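Side-chain contacts in mitogen (Streptococcus dysgalactiae, PDB 2J4X), which is a zinc-binding bacterial superantigen of the staphylococcal and streptococcal toxin family, probably acting as a toxin that stimulates T cells: residues L10-I13 against Y14-V18; F183-P186 against N187-D190. One frame throughout, in Å; residues are numbered along the deposited sequence.

Contact 1: residues L10-I13 against Y14-V18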
loop_
_atom_site.group_PDB
_atom_site.type_symbol
_atom_site.label_atom_id
_atom_site.label_comp_id
_atom_site.label_asym_id
_atom_site.label_seq_id
_atom_site.Cartn_x
_atom_site.Cartn_y
_atom_site.Cartn_z
ATOM N N LEU A 10 -12.765 4.883 4.855
ATOM C CA LEU A 10 -11.667 4.731 3.892
ATOM C C LEU A 10 -10.776 5.955 3.897
ATOM O O LEU A 10 -9.546 5.840 3.849
ATOM C CB LEU A 10 -12.210 4.502 2.480
ATOM C CG LEU A 10 -12.800 3.110 2.294
ATOM C CD1 LEU A 10 -13.764 3.116 1.145
ATOM C CD2 LEU A 10 -11.692 2.103 2.093
ATOM N N LYS A 11 -11.395 7.131 3.955
ATOM C CA LYS A 11 -10.633 8.371 3.993
ATOM C C LYS A 11 -9.797 8.412 5.255
ATOM O O LYS A 11 -8.645 8.828 5.228
ATOM C CB LYS A 11 -11.548 9.600 3.991
ATOM C CG LYS A 11 -10.765 10.884 4.191
ATOM C CD LYS A 11 -11.612 12.111 4.056
ATOM C CE LYS A 11 -10.765 13.353 4.197
ATOM N NZ LYS A 11 -11.623 14.569 4.237
ATOM N N ASN A 12 -10.382 7.973 6.365
ATOM C CA ASN A 12 -9.684 7.997 7.644
ATOM C C ASN A 12 -8.489 7.076 7.652
ATOM O O ASN A 12 -7.435 7.403 8.192
ATOM C CB ASN A 12 -10.627 7.589 8.762
ATOM C CG ASN A 12 -10.014 7.807 10.115
ATOM O OD1 ASN A 12 -9.751 8.946 10.494
ATOM N ND2 ASN A 12 -9.753 6.718 10.849
ATOM N N ILE A 13 -8.678 5.916 7.051
ATOM C CA ILE A 13 -7.644 4.920 6.969
ATOM C C ILE A 13 -6.491 5.357 6.088
ATOM O O ILE A 13 -5.341 5.370 6.539
ATOM C CB ILE A 13 -8.205 3.620 6.400
ATOM C CG1 ILE A 13 -9.224 3.031 7.363
ATOM C CG2 ILE A 13 -7.084 2.649 6.093
ATOM C CD1 ILE A 13 -9.943 1.853 6.794
ATOM N N TYR A 14 -6.779 5.741 4.843
ATOM C CA TYR A 14 -5.715 6.090 3.912
ATOM C C TYR A 14 -5.175 7.495 3.918
ATOM O O TYR A 14 -4.272 7.793 3.154
ATOM C CB TYR A 14 -6.120 5.685 2.489
ATOM C CG TYR A 14 -6.248 4.182 2.329
ATOM C CD1 TYR A 14 -5.110 3.385 2.150
ATOM C CD2 TYR A 14 -7.497 3.543 2.437
ATOM C CE1 TYR A 14 -5.201 1.989 2.089
ATOM C CE2 TYR A 14 -7.601 2.150 2.377
ATOM C CZ TYR A 14 -6.450 1.379 2.206
ATOM O OH TYR A 14 -6.525 0.011 2.182
ATOM N N MET A 15 -5.696 8.364 4.769
ATOM C CA MET A 15 -5.158 9.706 4.809
ATOM C C MET A 15 -3.956 9.738 5.772
ATOM O O MET A 15 -3.125 10.653 5.731
ATOM C CB MET A 15 -6.215 10.699 5.274
ATOM C CG MET A 15 -6.838 10.333 6.597
ATOM S SD MET A 15 -7.711 11.703 7.396
ATOM C CE MET A 15 -7.294 11.303 9.148
ATOM N N LYS A 16 -3.859 8.736 6.634
ATOM C CA LYS A 16 -2.760 8.666 7.583
ATOM C C LYS A 16 -1.377 8.604 6.909
ATOM O O LYS A 16 -1.258 8.302 5.720
ATOM C CB LYS A 16 -2.975 7.467 8.493
ATOM C CG LYS A 16 -4.153 7.656 9.424
ATOM C CD LYS A 16 -4.491 6.377 10.179
ATOM C CE LYS A 16 -5.410 6.673 11.351
ATOM N NZ LYS A 16 -6.278 7.829 11.007
ATOM N N ASP A 17 -0.328 8.908 7.668
ATOM C CA ASP A 17 1.026 8.897 7.119
ATOM C C ASP A 17 1.546 7.486 7.030
ATOM O O ASP A 17 0.923 6.550 7.530
ATOM C CB ASP A 17 1.969 9.732 7.980
ATOM C CG ASP A 17 1.434 11.140 8.238
ATOM O OD1 ASP A 17 0.773 11.709 7.341
ATOM O OD2 ASP A 17 1.680 11.684 9.338
ATOM N N VAL A 18 2.689 7.330 6.385
ATOM C CA VAL A 18 3.273 6.016 6.238
ATOM C C VAL A 18 4.680 6.028 6.808
ATOM O O VAL A 18 5.233 7.099 7.087
ATOM C CB VAL A 18 3.337 5.597 4.741
ATOM C CG1 VAL A 18 1.943 5.724 4.100
ATOM C CG2 VAL A 18 4.366 6.438 3.999
#

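Contact 2: residues F183-P186 against N187-D190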
loop_
_atom_site.group_PDB
_atom_site.type_symbol
_atom_site.label_atom_id
_atom_site.label_comp_id
_atom_site.label_asym_id
_atom_site.label_seq_id
_atom_site.Cartn_x
_atom_site.Cartn_y
_atom_site.Cartn_z
ATOM N N PHE A 183 -12.845 0.063 -2.250
ATOM C CA PHE A 183 -13.699 0.357 -1.112
ATOM C C PHE A 183 -13.606 -0.697 -0.022
ATOM O O PHE A 183 -14.551 -0.917 0.733
ATOM C CB PHE A 183 -15.149 0.557 -1.583
ATOM C CG PHE A 183 -15.371 1.902 -2.213
ATOM C CD1 PHE A 183 -14.908 2.164 -3.498
ATOM C CD2 PHE A 183 -15.870 2.963 -1.457
ATOM C CE1 PHE A 183 -14.922 3.460 -4.010
ATOM C CE2 PHE A 183 -15.886 4.257 -1.963
ATOM C CZ PHE A 183 -15.408 4.503 -3.238
ATOM N N THR A 184 -12.445 -1.343 0.038
ATOM C CA THR A 184 -12.135 -2.364 1.034
ATOM C C THR A 184 -10.761 -2.031 1.628
ATOM O O THR A 184 -10.025 -1.189 1.096
ATOM C CB THR A 184 -12.073 -3.817 0.423
ATOM O OG1 THR A 184 -10.974 -3.928 -0.480
ATOM C CG2 THR A 184 -13.328 -4.146 -0.320
ATOM N N HIS A 185 -10.432 -2.671 2.749
ATOM C CA HIS A 185 -9.129 -2.492 3.393
ATOM C C HIS A 185 -8.413 -3.843 3.301
ATOM O O HIS A 185 -8.683 -4.747 4.092
ATOM C CB HIS A 185 -9.270 -2.098 4.867
ATOM C CG HIS A 185 -7.972 -1.700 5.493
ATOM N ND1 HIS A 185 -6.771 -2.282 5.140
ATOM C CD2 HIS A 185 -7.676 -0.759 6.419
ATOM C CE1 HIS A 185 -5.792 -1.714 5.819
ATOM N NE2 HIS A 185 -6.313 -0.787 6.602
ATOM N N PRO A 186 -7.506 -4.004 2.326
ATOM C CA PRO A 186 -6.824 -5.296 2.230
ATOM C C PRO A 186 -6.115 -5.686 3.525
ATOM O O PRO A 186 -5.873 -4.844 4.388
ATOM C CB PRO A 186 -5.841 -5.084 1.074
ATOM C CG PRO A 186 -6.536 -4.091 0.208
ATOM C CD PRO A 186 -7.097 -3.110 1.228
ATOM N N ASN A 187 -5.809 -6.974 3.646
ATOM C CA ASN A 187 -5.072 -7.506 4.789
ATOM C C ASN A 187 -3.598 -7.412 4.413
ATOM O O ASN A 187 -3.076 -8.229 3.641
ATOM C CB ASN A 187 -5.411 -8.972 5.032
ATOM C CG ASN A 187 -4.701 -9.534 6.252
ATOM O OD1 ASN A 187 -3.823 -8.886 6.827
ATOM N ND2 ASN A 187 -5.080 -10.744 6.654
ATOM N N TYR A 188 -2.922 -6.418 4.960
ATOM C CA TYR A 188 -1.515 -6.202 4.635
ATOM C C TYR A 188 -0.542 -6.988 5.523
ATOM O O TYR A 188 0.674 -6.936 5.327
ATOM C CB TYR A 188 -1.177 -4.702 4.719
ATOM C CG TYR A 188 -2.004 -3.781 3.850
ATOM C CD1 TYR A 188 -2.184 -4.038 2.497
ATOM C CD2 TYR A 188 -2.532 -2.601 4.377
ATOM C CE1 TYR A 188 -2.870 -3.129 1.680
ATOM C CE2 TYR A 188 -3.210 -1.690 3.589
ATOM C CZ TYR A 188 -3.377 -1.949 2.237
ATOM O OH TYR A 188 -4.012 -1.013 1.441
ATOM N N THR A 189 -1.070 -7.725 6.489
ATOM C CA THR A 189 -0.203 -8.480 7.383
ATOM C C THR A 189 0.616 -9.591 6.693
ATOM O O THR A 189 1.581 -10.101 7.271
ATOM C CB THR A 189 -1.022 -9.066 8.574
ATOM O OG1 THR A 189 -2.115 -9.846 8.072
ATOM C CG2 THR A 189 -1.577 -7.944 9.451
ATOM N N ASP A 190 0.270 -9.955 5.456
ATOM C CA ASP A 190 1.017 -11.006 4.756
ATOM C C ASP A 190 2.235 -10.571 3.946
ATOM O O ASP A 190 2.892 -11.406 3.333
ATOM C CB ASP A 190 0.092 -11.836 3.855
ATOM C CG ASP A 190 -0.828 -10.991 3.015
ATOM O OD1 ASP A 190 -0.323 -10.131 2.251
ATOM O OD2 ASP A 190 -2.062 -11.200 3.128
#

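Contact 1: residues L10-I13 against Y14-V18
Tyr14 lies alongside Leu10 and Ile13 in the last turn of the N-terminal helix 7-14, just before the chain leaves for strand 18-21 of the OB-fold domain. The backbone bonds come first: Tyr14 N gives a nearly straight i to i+4 hydrogen bond (176°) to Leu10 O at 2.9 Å, while the next, from Met15 N to Lys11 O, is weak and doubtful, because that oxygen is less surely placed. Apolar contacts gather on the ring of Tyr14. Ile13 CG2 sits over one face, 3.9 Å from the ring centroid and 18° off the normal, a CH-pi contact; its place opposite the backbone N about the CA-CB bond carries this methyl to the tyrosine. Leu10 runs alongside the same ring, its CD2 4.1 Å from Tyr14 CE2. The buried tyrosine also packs on Leu77 of strand 71-84 and on helix 137-150, and its hydroxyl hydrogen-bonds to that of Tyr188. Polar contacts bind the helix end to its surroundings. Lys146 NZ, from helix 137-150, binds the carbonyl oxygens of Tyr14 and Lys16, and Lys11 reaches a salt bridge with Glu158. Lys16 doubles back beside the helix end: its chain is extended until a bend at chi4 (32°) turns NZ to Asn12 O, 3.1 Å away and above the carbonyl plane.

Contact 2: residues F183-P186 against N187-D190
Tyr188 lays its ring beside Pro186, the two side chains pointing the same way, with Pro186 CB 3.6 Å from Tyr188 CE1 and Pro186 CD 3.7 Å from Tyr188 OH. The carbonyl oxygen of the same proline stands over the centre of the tyrosine ring, 3.9 Å above its plane. On the CE2 side His185 comes in: its CE1 meets Tyr188 CE2 at 3.4 Å, and the side chains cross at about a right angle, with ring planes at 56° and centroids 5.3 Å apart. The imidazole is steadied by its own neighbour, because His185 ND1 donates to Pro186 O at 2.8 Å, on a lone pair in the carbonyl plane, though the oxygen stands 23° out of the imidazole plane. Pro186 O thus takes the histidine's bond while lying over the tyrosine face. With CG held beside the backbone N (chi1 -57°), the buried Tyr188 ring turns back along the chain toward Pro186; beyond it the hydroxyl bonds to Asp141 of helix 137-150. Pro186 also rests on Asp141 and Arg145 of that helix. Further on, Asn187 OD1 accepts from Thr189 N at 3.0 Å, while its ND2 holds a glycerol probably left from crystallisation. This hydrogen bond, from the backbone N two residues on to the side-chain oxygen, makes an Asx turn, here in the long connection between strands 177-181 and 193-195 of the beta-grasp domain.

How the contacts relate
Contact 1 comes early in the chain, at the end of helix 7-14, within the OB-fold part of the sequence; contact 2 follows much later, in the beta-grasp connection from strand 177-181 to strand 193-195. Despite that separation in sequence, their centres lie about 13 Å apart and their side chains meet. The hydroxyls of Tyr14 and Tyr188 join them, with Leu10 against Phe183 and Ile13 against His185 alongside. Helix 137-150 is shared, since both tyrosines touch Val142. Together the two contacts form part of the junction between the OB-fold and beta-grasp domains, the two-domain plan of this toxin family, away from the zinc site of His171, His201 and Asp203.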